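Local coordinates for protein branched-chain-amino-acid aminotransferase (Pseudomonas sp. UW4, PDB 6JIF) that catalyses the PLP-dependent transfer of amino groups from branched-chain amino acids to 2-oxo acids, probably 2-oxoglutarate, at residues 102-107 against 112-117; 273-278 against 338-343; 289-294 against 315-320. All blocks are in the same frame, centred on the assembly; numbering follows the deposited sequence.

How the interactions relate
Interaction 1 comes first along the chain and closes a very short loop. It ties helix 96-109 to the extended linker that leads into helix 117-130. Its helix also carries a PLP-binding arginine. Interaction 2 packs helix 267-278 on helix 332-346 and closes a long loop. Interaction 3 opens and closes within that span, so it nests inside interaction 2. It joins the loop between strands 284-287 and 297-304 to the end of strand 308-317. No two contacts touch. The centres of interactions 1 and 3 are about 36 Å apart, on opposite sides of the chain's centre. Interaction 2 is about 27 Å from each of them, centre to centre.

Interaction 1: 102-107 against 112-117; sequences RMQRSC and MPQVDT. With PLP (pyridoxal-5'-phosphate), chain D.
Q104 and C107 fasten the end of helix 96-109 to the extended chain that follows it. R102, first in the segment, serves the cofactor instead. Its NH1 donates a 2.7 Å hydrogen bond to PLP O2P, and NH2 adds a weak one to the same oxygen. That oxygen sits at the edge of the guanidinium, near its plane. E79 forms a salt bridge with NH2, and the backbone O of P265 accepts a bond from NH1. M103 bends about its CG-SD bond (chi3 73°), and its CE comes to rest 4.0 Å from V115 CG2. Q104 supplies the side-chain hydrogen bonds. Its NE2 donates to V115 O at 3.0 Å and to T117 OG1 at 3.0 Å. Both acceptors lie close to the amide plane, which fixes the rotation of the group. Q114 crosses it at about a right angle, with Q114 OE1 3.5 Å from Q104 CB. A leucine here would probably leave V115 O and T117 OG1 without this shared donor and the linker less firmly held. C107 closes the segment. Its O accepts a 2.9 Å bond from M112 N, while its SG packs 4.1 Å from M112 CE. M103, C107 and M112 all touch V150 of strand 143-153. An arginine on the PLP phosphate is a known feature of the cofactor site of class IV (fold type IV) aminotransferases.

Interaction 2: 273-278 against 338-343; sequences IELAKT and YKELTG
L275 reaches from one helix to the other and meets E340 and L341. L275 belongs to helix 267-278, and the other two to helix 332-346. Its CA is 7.5 Å from that of E340, the closest pair of CA atoms here. Both methyls of L275 take part. CD1 lies 3.9 Å from each of E340 CG, L341 CA and L341 CD1. It therefore reaches the backbone of the second helix as well as a side chain. CD2 stands on the glutamate side, 4.1 Å from E340 CG. L275 CB meets the same methylene, again 4.1 Å from E340 CG. W355 touches L275 too.

E340 offers its aliphatic part. With CG anti to the backbone N (chi1 -176°), the methylene is laid against L275. The bend at chi2 (71°) then turns the carboxylate so that E340 OE2 passes 4.1 Å from L275 CD2. Its charge faces R279, but that ion pair is long and weak. I349 also touches the E340 side chain.

L341 gives CD1 to L275, and the two leucine side chains cross at about a right angle. L341 also touches T268 and L272 of helix 267-278, and V308 of the sheet. T268 binds PLP through OG1, and the L341 side chain is about 8 Å from the cofactor. L341 is thus a second-shell residue of the site.

No hydrogen bond crosses between the two segments. The contact is small, with 129 Å² buried. Its hold is van der Waals packing of leucine methyls on a glutamate methylene and on another leucine. It depends on the fit of shapes rather than on direction or charge.

Interaction 3: 289-294 against 315-320; sequences VFIDKL and IDYNDH
I291 lays its CG1 squarely over the ring of Y317. CG1 is 3.8 Å from the ring centroid and only 5° off the normal, a CH-pi contact. CG1 stands anti to the backbone N of I291 (chi1 -170°). This leaves CG2 between N and the carbonyl carbon, directed at the phenol end of the ring. There CG2 lies 3.8 Å from Y317 CZ and 3.7 Å from Y317 OH. The opposite ring face carries ND2 of N318, 3.5 Å above the plane and offset toward the rim. The ring is thus held between an aliphatic branch and an amide. Y317 has its own CG anti to the backbone N (chi1 -179°), which carries the ring toward I291.

Y317 ends strand 308-317, which pairs antiparallel with strand 320-323 in the mixed sheet. A two-residue beta-hairpin turn of the I'/III' kind joins them. Y317 and H320 bond to each other through both N and O, and N318 and D319 take left-handed backbone angles. I189 of strand 185-189 touches I291, I315 and Y317.

Deeper in, L294 and I315 cross at about a right angle. L294 CD1 meets the branch carbon CB of I315 at 4.1 Å. F324 touches both side chains.

Interaction 1: 102-107 against 112-117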
loop_
_atom_site.group_PDB
_atom_site.type_symbol
_atom_site.label_atom_id
_atom_site.label_comp_id
_atom_site.label_asym_id
_atom_site.label_seq_id
_atom_site.Cartn_x
_atom_site.Cartn_y
_atom_site.Cartn_z
ATOM N N ARG B 102 -10.199 0.646 15.719
ATOM C CA ARG B 102 -9.699 1.068 14.426
ATOM C C ARG B 102 -9.030 -0.081 13.699
ATOM O O ARG B 102 -9.140 -0.196 12.476
ATOM C CB ARG B 102 -8.731 2.252 14.549
ATOM C CG ARG B 102 -8.372 2.796 13.147
ATOM C CD ARG B 102 -7.659 4.200 13.318
ATOM N NE ARG B 102 -6.404 4.024 14.077
ATOM C CZ ARG B 102 -5.701 5.018 14.619
ATOM N NH1 ARG B 102 -6.154 6.241 14.501
ATOM N NH2 ARG B 102 -4.548 4.776 15.253
ATOM N N MET B 103 -8.295 -0.921 14.415
ATOM C CA MET B 103 -7.648 -2.003 13.709
ATOM C C MET B 103 -8.676 -3.001 13.200
ATOM O O MET B 103 -8.459 -3.620 12.165
ATOM C CB MET B 103 -6.606 -2.685 14.594
ATOM C CG MET B 103 -5.480 -3.323 13.757
ATOM S SD MET B 103 -4.167 -4.120 14.720
ATOM C CE MET B 103 -5.139 -5.552 15.227
ATOM N N GLN B 104 -9.774 -3.200 13.934
ATOM C CA GLN B 104 -10.840 -4.043 13.391
ATOM C C GLN B 104 -11.324 -3.490 12.054
ATOM O O GLN B 104 -11.533 -4.248 11.096
ATOM C CB GLN B 104 -11.976 -4.171 14.407
ATOM C CG GLN B 104 -11.553 -4.927 15.682
ATOM C CD GLN B 104 -12.340 -4.605 16.934
ATOM O OE1 GLN B 104 -13.346 -3.860 16.915
ATOM N NE2 GLN B 104 -11.897 -5.185 18.049
ATOM N N ARG B 105 -11.450 -2.158 11.952
ATOM C CA ARG B 105 -11.913 -1.621 10.684
ATOM C C ARG B 105 -10.826 -1.749 9.602
ATOM O O ARG B 105 -11.153 -2.019 8.447
ATOM C CB ARG B 105 -12.378 -0.176 10.885
ATOM C CG ARG B 105 -13.340 -0.039 12.094
ATOM C CD ARG B 105 -14.068 1.301 12.088
ATOM N NE ARG B 105 -13.122 2.420 12.011
ATOM C CZ ARG B 105 -12.664 3.068 13.091
ATOM N NH1 ARG B 105 -13.079 2.713 14.306
ATOM N NH2 ARG B 105 -11.785 4.047 12.969
ATOM N N SER B 106 -9.528 -1.546 9.941
ATOM C CA SER B 106 -8.489 -1.675 8.899
ATOM C C SER B 106 -8.380 -3.132 8.401
ATOM O O SER B 106 -8.261 -3.417 7.191
ATOM C CB SER B 106 -7.127 -1.222 9.441
ATOM O OG SER B 106 -7.222 0.102 9.992
ATOM N N CYS B 107 -8.448 -4.073 9.340
ATOM C CA CYS B 107 -8.468 -5.485 8.982
ATOM C C CYS B 107 -9.635 -5.771 8.062
ATOM O O CYS B 107 -9.469 -6.421 7.034
ATOM C CB CYS B 107 -8.588 -6.349 10.259
ATOM S SG CYS B 107 -7.012 -6.543 11.138
ATOM N N MET B 112 -8.720 -9.066 6.254
ATOM C CA MET B 112 -7.975 -9.800 7.291
ATOM C C MET B 112 -8.820 -10.083 8.525
ATOM O O MET B 112 -9.734 -9.318 8.858
ATOM C CB MET B 112 -6.740 -8.991 7.717
ATOM C CG MET B 112 -5.875 -8.624 6.539
ATOM S SD MET B 112 -4.180 -8.066 7.060
ATOM C CE MET B 112 -4.539 -6.565 7.891
ATOM N N PRO B 113 -8.539 -11.189 9.220
ATOM C CA PRO B 113 -9.318 -11.518 10.425
ATOM C C PRO B 113 -9.102 -10.441 11.466
ATOM O O PRO B 113 -8.024 -9.865 11.565
ATOM C CB PRO B 113 -8.737 -12.857 10.885
ATOM C CG PRO B 113 -7.431 -12.980 10.177
ATOM C CD PRO B 113 -7.545 -12.230 8.902
ATOM N N GLN B 114 -10.150 -10.181 12.231
ATOM C CA GLN B 114 -10.097 -9.135 13.228
ATOM C C GLN B 114 -9.645 -9.730 14.561
ATOM O O GLN B 114 -9.876 -10.906 14.858
ATOM C CB GLN B 114 -11.470 -8.469 13.356
ATOM C CG GLN B 114 -11.916 -7.815 12.094
ATOM C CD GLN B 114 -13.315 -7.278 12.178
ATOM O OE1 GLN B 114 -13.811 -6.949 13.257
ATOM N NE2 GLN B 114 -13.983 -7.239 11.035
ATOM N N VAL B 115 -8.982 -8.895 15.343
ATOM C CA VAL B 115 -8.608 -9.201 16.717
ATOM C C VAL B 115 -9.653 -8.531 17.595
ATOM O O VAL B 115 -9.802 -7.306 17.536
ATOM C CB VAL B 115 -7.197 -8.694 17.039
ATOM C CG1 VAL B 115 -6.783 -9.049 18.504
ATOM C CG2 VAL B 115 -6.215 -9.272 16.050
ATOM N N ASP B 116 -10.387 -9.337 18.383
ATOM C CA ASP B 116 -11.425 -8.761 19.229
ATOM C C ASP B 116 -10.795 -7.896 20.326
ATOM O O ASP B 116 -9.617 -8.006 20.665
ATOM C CB ASP B 116 -12.335 -9.844 19.826
ATOM C CG ASP B 116 -11.605 -10.797 20.738
ATOM O OD1 ASP B 116 -11.410 -10.490 21.957
ATOM O OD2 ASP B 116 -11.252 -11.889 20.238
ATOM N N THR B 117 -11.611 -6.991 20.847
ATOM C CA THR B 117 -11.096 -5.916 21.683
ATOM C C THR B 117 -10.444 -6.432 22.965
ATOM O O THR B 117 -9.380 -5.949 23.364
ATOM C CB THR B 117 -12.241 -4.958 22.002
ATOM O OG1 THR B 117 -12.653 -4.340 20.794
ATOM C CG2 THR B 117 -11.770 -3.875 23.033
HETATM N N1 PLP D . -3.286 10.926 10.081
HETATM C C2 PLP D . -2.735 9.867 9.424
HETATM C C2A PLP D . -2.689 9.948 7.931
HETATM C C3 PLP D . -2.297 8.743 10.126
HETATM O O3 PLP D . -1.797 7.667 9.440
HETATM C C4 PLP D . -2.380 8.725 11.543
HETATM C C4A PLP D . -2.106 7.459 12.333
HETATM C C5 PLP D . -2.937 9.858 12.168
HETATM C C6 PLP D . -3.386 10.908 11.426
HETATM C C5A PLP D . -3.036 10.044 13.650
HETATM O O4P PLP D . -3.705 8.996 14.243
HETATM P P PLP D . -3.537 8.778 15.814
HETATM O O1P PLP D . -3.893 10.049 16.545
HETATM O O2P PLP D . -4.576 7.681 16.087
HETATM O O3P PLP D . -2.109 8.378 16.174
#

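Interaction 2: 273-278 against 338-343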
loop_
_atom_site.group_PDB
_atom_site.type_symbol
_atom_site.label_atom_id
_atom_site.label_comp_id
_atom_site.label_asym_id
_atom_site.label_seq_id
_atom_site.Cartn_x
_atom_site.Cartn_y
_atom_site.Cartn_z
ATOM N N ILE B 273 -10.926 16.412 20.538
ATOM C CA ILE B 273 -12.318 16.838 20.354
ATOM C C ILE B 273 -13.089 16.669 21.650
ATOM O O ILE B 273 -13.827 17.569 22.077
ATOM C CB ILE B 273 -12.977 16.094 19.173
ATOM C CG1 ILE B 273 -12.415 16.623 17.845
ATOM C CG2 ILE B 273 -14.516 16.235 19.196
ATOM C CD1 ILE B 273 -12.740 15.772 16.619
ATOM N N GLU B 274 -12.915 15.510 22.307
ATOM C CA GLU B 274 -13.647 15.236 23.543
ATOM C C GLU B 274 -13.179 16.144 24.678
ATOM O O GLU B 274 -13.998 16.639 25.457
ATOM C CB GLU B 274 -13.519 13.747 23.896
ATOM C CG GLU B 274 -14.463 12.942 22.930
ATOM C CD GLU B 274 -14.324 11.405 22.824
ATOM O OE1 GLU B 274 -13.240 10.820 23.010
ATOM O OE2 GLU B 274 -15.357 10.781 22.443
ATOM N N LEU B 275 -11.870 16.410 24.781
ATOM C CA LEU B 275 -11.411 17.280 25.861
ATOM C C LEU B 275 -11.837 18.714 25.602
ATOM O O LEU B 275 -12.226 19.419 26.522
ATOM C CB LEU B 275 -9.896 17.204 26.040
ATOM C CG LEU B 275 -9.398 15.861 26.587
ATOM C CD1 LEU B 275 -7.880 15.818 26.396
ATOM C CD2 LEU B 275 -9.792 15.652 28.068
ATOM N N ALA B 276 -11.774 19.152 24.338
ATOM C CA ALA B 276 -12.238 20.481 23.982
ATOM C C ALA B 276 -13.689 20.662 24.388
ATOM O O ALA B 276 -14.050 21.676 24.981
ATOM C CB ALA B 276 -12.084 20.694 22.448
ATOM N N LYS B 277 -14.546 19.677 24.066
ATOM C CA LYS B 277 -15.974 19.819 24.338
ATOM C C LYS B 277 -16.298 19.674 25.811
ATOM O O LYS B 277 -17.143 20.409 26.335
ATOM C CB LYS B 277 -16.771 18.791 23.554
ATOM C CG LYS B 277 -16.935 19.111 22.094
ATOM C CD LYS B 277 -17.945 18.050 21.503
ATOM C CE LYS B 277 -17.758 17.803 19.994
ATOM N NZ LYS B 277 -18.472 16.549 19.561
ATOM N N THR B 278 -15.724 18.671 26.476
ATOM C CA THR B 278 -16.177 18.322 27.812
ATOM C C THR B 278 -15.279 18.846 28.931
ATOM O O THR B 278 -15.674 18.762 30.103
ATOM C CB THR B 278 -16.321 16.805 27.955
ATOM O OG1 THR B 278 -15.019 16.215 27.915
ATOM C CG2 THR B 278 -17.115 16.275 26.762
ATOM N N TYR B 338 -2.480 21.054 24.548
ATOM C CA TYR B 338 -1.373 20.156 24.837
ATOM C C TYR B 338 -1.276 19.861 26.340
ATOM O O TYR B 338 -1.053 18.711 26.750
ATOM C CB TYR B 338 -0.098 20.805 24.340
ATOM C CG TYR B 338 1.122 20.002 24.602
ATOM C CD1 TYR B 338 1.478 18.990 23.735
ATOM C CD2 TYR B 338 1.942 20.284 25.705
ATOM C CE1 TYR B 338 2.609 18.262 23.945
ATOM C CE2 TYR B 338 3.093 19.541 25.938
ATOM C CZ TYR B 338 3.422 18.537 25.048
ATOM O OH TYR B 338 4.550 17.773 25.263
ATOM N N LYS B 339 -1.455 20.884 27.161
ATOM C CA LYS B 339 -1.397 20.703 28.618
ATOM C C LYS B 339 -2.467 19.713 29.066
ATOM O O LYS B 339 -2.197 18.796 29.848
ATOM C CB LYS B 339 -1.585 22.031 29.318
ATOM C CG LYS B 339 -1.523 21.868 30.872
ATOM C CD LYS B 339 -1.403 23.198 31.627
ATOM C CE LYS B 339 -2.763 23.821 31.902
ATOM N NZ LYS B 339 -2.861 25.259 31.394
ATOM N N GLU B 340 -3.687 19.883 28.555
ATOM C CA GLU B 340 -4.795 19.032 28.984
ATOM C C GLU B 340 -4.563 17.579 28.568
ATOM O O GLU B 340 -4.732 16.631 29.376
ATOM C CB GLU B 340 -6.106 19.575 28.401
ATOM C CG GLU B 340 -7.358 18.816 28.862
ATOM C CD GLU B 340 -7.719 19.052 30.360
ATOM O OE1 GLU B 340 -7.150 19.961 31.026
ATOM O OE2 GLU B 340 -8.663 18.363 30.881
ATOM N N LEU B 341 -4.150 17.384 27.321
ATOM C CA LEU B 341 -4.014 16.040 26.786
ATOM C C LEU B 341 -2.852 15.304 27.442
ATOM O O LEU B 341 -2.998 14.152 27.869
ATOM C CB LEU B 341 -3.842 16.092 25.264
ATOM C CG LEU B 341 -3.659 14.642 24.738
ATOM C CD1 LEU B 341 -4.848 13.692 25.173
ATOM C CD2 LEU B 341 -3.516 14.624 23.217
ATOM N N THR B 342 -1.692 15.947 27.545
ATOM C CA THR B 342 -0.570 15.299 28.241
ATOM C C THR B 342 -0.856 15.082 29.727
ATOM O O THR B 342 -0.391 14.091 30.303
ATOM C CB THR B 342 0.713 16.120 28.041
ATOM O OG1 THR B 342 0.580 17.436 28.653
ATOM C CG2 THR B 342 0.964 16.269 26.527
ATOM N N GLY B 343 -1.620 15.981 30.361
ATOM C CA GLY B 343 -1.978 15.766 31.757
ATOM C C GLY B 343 -2.851 14.534 31.942
ATOM O O GLY B 343 -2.659 13.771 32.897
#

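Interaction 3: 289-294 against 315-320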
loop_
_atom_site.group_PDB
_atom_site.type_symbol
_atom_site.label_atom_id
_atom_site.label_comp_id
_atom_site.label_asym_id
_atom_site.label_seq_id
_atom_site.Cartn_x
_atom_site.Cartn_y
_atom_site.Cartn_z
ATOM N N VAL B 289 -12.233 22.263 5.387
ATOM C CA VAL B 289 -11.187 23.229 5.715
ATOM C C VAL B 289 -10.571 23.662 4.378
ATOM O O VAL B 289 -9.718 22.976 3.807
ATOM C CB VAL B 289 -10.153 22.629 6.677
ATOM C CG1 VAL B 289 -9.030 23.640 6.986
ATOM C CG2 VAL B 289 -10.802 22.199 8.107
ATOM N N PHE B 290 -11.005 24.802 3.853
ATOM C CA PHE B 290 -10.525 25.240 2.542
ATOM C C PHE B 290 -9.104 25.796 2.571
ATOM O O PHE B 290 -8.742 26.623 3.425
ATOM C CB PHE B 290 -11.512 26.261 1.994
ATOM C CG PHE B 290 -12.814 25.625 1.574
ATOM C CD1 PHE B 290 -12.893 24.899 0.371
ATOM C CD2 PHE B 290 -13.953 25.756 2.333
ATOM C CE1 PHE B 290 -14.105 24.289 -0.022
ATOM C CE2 PHE B 290 -15.179 25.138 1.961
ATOM C CZ PHE B 290 -15.251 24.430 0.782
ATOM N N ILE B 291 -8.299 25.396 1.578
ATOM C CA ILE B 291 -6.891 25.861 1.578
ATOM C C ILE B 291 -6.780 27.335 1.172
ATOM O O ILE B 291 -5.775 27.988 1.507
ATOM C CB ILE B 291 -6.042 24.941 0.675
ATOM C CG1 ILE B 291 -4.539 25.226 0.830
ATOM C CG2 ILE B 291 -6.468 25.115 -0.818
ATOM C CD1 ILE B 291 -4.007 25.188 2.263
ATOM N N ASP B 292 -7.798 27.886 0.488
ATOM C CA ASP B 292 -7.832 29.307 0.153
ATOM C C ASP B 292 -8.371 30.162 1.320
ATOM O O ASP B 292 -8.463 31.387 1.185
ATOM C CB ASP B 292 -8.672 29.548 -1.117
ATOM C CG ASP B 292 -10.127 28.961 -1.018
ATOM O OD1 ASP B 292 -10.269 27.682 -0.950
ATOM O OD2 ASP B 292 -11.114 29.777 -1.068
ATOM N N LYS B 293 -8.627 29.583 2.476
ATOM C CA LYS B 293 -9.156 30.332 3.626
ATOM C C LYS B 293 -8.332 30.117 4.878
ATOM O O LYS B 293 -8.892 30.040 5.980
ATOM C CB LYS B 293 -10.632 29.976 3.870
ATOM C CG LYS B 293 -11.561 30.395 2.694
ATOM C CD LYS B 293 -11.597 31.879 2.455
ATOM C CE LYS B 293 -12.181 32.687 3.584
ATOM N NZ LYS B 293 -13.591 32.372 3.841
ATOM N N LEU B 294 -6.980 30.027 4.753
ATOM C CA LEU B 294 -6.176 29.820 5.961
ATOM C C LEU B 294 -6.326 30.974 6.939
ATOM O O LEU B 294 -6.129 30.788 8.140
ATOM C CB LEU B 294 -4.692 29.651 5.606
ATOM C CG LEU B 294 -4.475 28.394 4.755
ATOM C CD1 LEU B 294 -2.979 28.175 4.590
ATOM C CD2 LEU B 294 -5.060 27.240 5.450
ATOM N N ILE B 315 2.133 27.445 6.609
ATOM C CA ILE B 315 1.915 26.520 5.498
ATOM C C ILE B 315 2.332 27.217 4.212
ATOM O O ILE B 315 1.846 28.314 3.924
ATOM C CB ILE B 315 0.447 26.074 5.396
ATOM C CG1 ILE B 315 0.123 25.254 6.651
ATOM C CG2 ILE B 315 0.241 25.300 4.111
ATOM C CD1 ILE B 315 -1.331 24.866 6.757
ATOM N N ASP B 316 3.202 26.567 3.445
ATOM C CA ASP B 316 3.621 27.079 2.130
ATOM C C ASP B 316 2.670 26.528 1.068
ATOM O O ASP B 316 2.477 25.310 0.962
ATOM C CB ASP B 316 5.051 26.643 1.849
ATOM C CG ASP B 316 5.563 27.123 0.527
ATOM O OD1 ASP B 316 5.639 28.334 0.380
ATOM O OD2 ASP B 316 5.911 26.292 -0.345
ATOM N N TYR B 317 2.073 27.430 0.304
ATOM C CA TYR B 317 1.068 27.073 -0.710
ATOM C C TYR B 317 1.281 28.017 -1.897
ATOM O O TYR B 317 1.339 29.239 -1.710
ATOM C CB TYR B 317 -0.340 27.247 -0.141
ATOM C CG TYR B 317 -1.463 26.886 -1.111
ATOM C CD1 TYR B 317 -1.416 25.709 -1.792
ATOM C CD2 TYR B 317 -2.526 27.776 -1.351
ATOM C CE1 TYR B 317 -2.400 25.370 -2.697
ATOM C CE2 TYR B 317 -3.537 27.439 -2.242
ATOM C CZ TYR B 317 -3.454 26.250 -2.910
ATOM O OH TYR B 317 -4.465 25.938 -3.800
ATOM N N ASN B 318 1.402 27.466 -3.102
ATOM C CA ASN B 318 1.721 28.302 -4.281
ATOM C C ASN B 318 2.886 29.237 -3.954
ATOM O O ASN B 318 2.848 30.423 -4.265
ATOM C CB ASN B 318 0.514 29.110 -4.736
ATOM C CG ASN B 318 -0.572 28.243 -5.296
ATOM O OD1 ASN B 318 -0.293 27.198 -5.893
ATOM N ND2 ASN B 318 -1.816 28.638 -5.084
ATOM N N ASP B 319 3.894 28.687 -3.267
ATOM C CA ASP B 319 5.148 29.384 -2.930
ATOM C C ASP B 319 4.954 30.683 -2.132
ATOM O O ASP B 319 5.716 31.646 -2.275
ATOM C CB ASP B 319 5.966 29.640 -4.194
ATOM C CG ASP B 319 6.663 28.377 -4.689
ATOM O OD1 ASP B 319 6.773 28.217 -5.924
ATOM O OD2 ASP B 319 7.075 27.535 -3.838
ATOM N N HIS B 320 3.985 30.695 -1.232
ATOM C CA HIS B 320 3.895 31.758 -0.250
ATOM C C HIS B 320 3.620 31.105 1.090
ATOM O O HIS B 320 2.799 30.201 1.162
ATOM C CB HIS B 320 2.795 32.764 -0.583
ATOM C CG HIS B 320 3.076 33.538 -1.826
ATOM N ND1 HIS B 320 2.785 33.051 -3.081
ATOM C CD2 HIS B 320 3.661 34.742 -2.013
ATOM C CE1 HIS B 320 3.161 33.937 -3.989
ATOM N NE2 HIS B 320 3.698 34.969 -3.366
#